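Local coordinates for protein 2-dehydropantoate 2-reductase (Porphyromonas gingivalis, PDB 2QYT) that probably catalyses the NADPH-dependent reduction of ketopantoate to pantoate in the biosynthesis of pantothenate, at residues K217-G220 and S221-T224. Numbering follows the deposited sequence.
Sequences KPIG and SILT
Bends at the second and third side-chain torsions turn Lys217 back alongside the first turn of helix 219-225, while Ser221 carries its hydroxyl anti to its own backbone N (chi1 -169°), which turns OG to the methylenes of the lysine. Methylenes rather than the amino group do the lysine's touching: Lys217 CG lies 3.4 Å from Ser221 OG, and Lys217 CE lies 3.4 Å from Ser221 O. The lysine also meets Ile222, whose CD1 is 3.7 Å from Lys217 CB. The amino group reaches on to Glu225 in a long, weak ion pair, and Ser221 OG makes a weak hydrogen bond to the same carboxylate. The backbone marks this as a helix start, in the C-terminal, 6PGD-like helical part of the ketopantoate reductase fold: Pro218 O receives Ser221 N at 3.0 Å, an i to i+3 bond with the donor 52° above the carbonyl plane, whereas in the i to i+4 bond from Leu223 N to Ile219 O, at 2.8 Å, the donor is only 17° from that plane of its own acceptor. Ile219 and Leu223, one turn apart, cross obliquely, with Ile219 CG1 3.8 Å from Leu223 CD2. That methyl also comes within 3.0 Å of Ile219 O, a very tight approach that may reflect an imperfectly placed leucine side chain. Buried Ile222 and Leu223 both pack on Leu230 of helix 227-244, and Ile219 touches Met263.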
loop_
_atom_site.group_PDB
_atom_site.type_symbol
_atom_site.label_atom_id
_atom_site.label_comp_id
_atom_site.label_asym_id
_atom_site.label_seq_id
_atom_site.Cartn_x
_atom_site.Cartn_y
_atom_site.Cartn_z
ATOM N N LYS A 217 -10.498 14.477 17.078
ATOM C CA LYS A 217 -11.916 14.124 16.975
ATOM C C LYS A 217 -12.119 13.045 15.912
ATOM O O LYS A 217 -11.297 12.934 14.999
ATOM C CB LYS A 217 -12.711 15.378 16.603
ATOM C CG LYS A 217 -14.108 15.458 17.205
ATOM C CD LYS A 217 -14.522 16.897 17.493
ATOM C CE LYS A 217 -14.954 17.654 16.239
ATOM N NZ LYS A 217 -15.431 19.030 16.576
ATOM N N PRO A 218 -13.192 12.225 16.028
ATOM C CA PRO A 218 -13.466 11.292 14.921
ATOM C C PRO A 218 -14.072 12.028 13.720
ATOM O O PRO A 218 -14.610 13.128 13.880
ATOM C CB PRO A 218 -14.467 10.289 15.519
ATOM C CG PRO A 218 -14.583 10.650 16.994
ATOM C CD PRO A 218 -14.168 12.074 17.124
ATOM N N ILE A 219 -13.969 11.419 12.538
ATOM C CA ILE A 219 -14.340 12.058 11.260
ATOM C C ILE A 219 -15.819 12.486 11.166
ATOM O O ILE A 219 -16.131 13.551 10.620
ATOM C CB ILE A 219 -13.949 11.167 10.048
ATOM C CG1 ILE A 219 -14.222 11.873 8.715
ATOM C CG2 ILE A 219 -14.670 9.805 10.106
ATOM C CD1 ILE A 219 -13.169 12.872 8.301
ATOM N N GLY A 220 -16.713 11.655 11.703
ATOM C CA GLY A 220 -18.145 11.946 11.702
ATOM C C GLY A 220 -18.499 13.133 12.569
ATOM O O GLY A 220 -19.568 13.722 12.410
ATOM N N SER A 221 -17.607 13.469 13.498
ATOM C CA SER A 221 -17.763 14.642 14.351
ATOM C C SER A 221 -17.099 15.844 13.684
ATOM O O SER A 221 -17.401 16.996 13.995
ATOM C CB SER A 221 -17.155 14.381 15.732
ATOM O OG SER A 221 -17.508 15.397 16.658
ATOM N N ILE A 222 -16.189 15.547 12.763
ATOM C CA ILE A 222 -15.530 16.544 11.923
ATOM C C ILE A 222 -16.501 17.007 10.830
ATOM O O ILE A 222 -16.550 18.191 10.506
ATOM C CB ILE A 222 -14.202 15.966 11.302
ATOM C CG1 ILE A 222 -13.161 15.689 12.388
ATOM C CG2 ILE A 222 -13.610 16.891 10.265
ATOM C CD1 ILE A 222 -12.853 16.879 13.246
ATOM N N LEU A 223 -17.272 16.067 10.281
ATOM C CA LEU A 223 -18.281 16.373 9.269
ATOM C C LEU A 223 -19.300 17.389 9.753
ATOM O O LEU A 223 -19.608 18.341 9.044
ATOM C CB LEU A 223 -19.043 15.116 8.849
ATOM C CG LEU A 223 -18.615 14.254 7.657
ATOM C CD1 LEU A 223 -17.920 15.061 6.556
ATOM C CD2 LEU A 223 -17.760 13.087 8.097
ATOM N N THR A 224 -19.826 17.165 10.956
ATOM C CA THR A 224 -20.915 17.959 11.487
ATOM C C THR A 224 -20.452 19.342 11.929
ATOM O O THR A 224 -21.115 20.335 11.642
ATOM C CB THR A 224 -21.632 17.241 12.668
ATOM O OG1 THR A 224 -20.649 16.704 13.568
ATOM C CG2 THR A 224 -22.536 16.108 12.154
#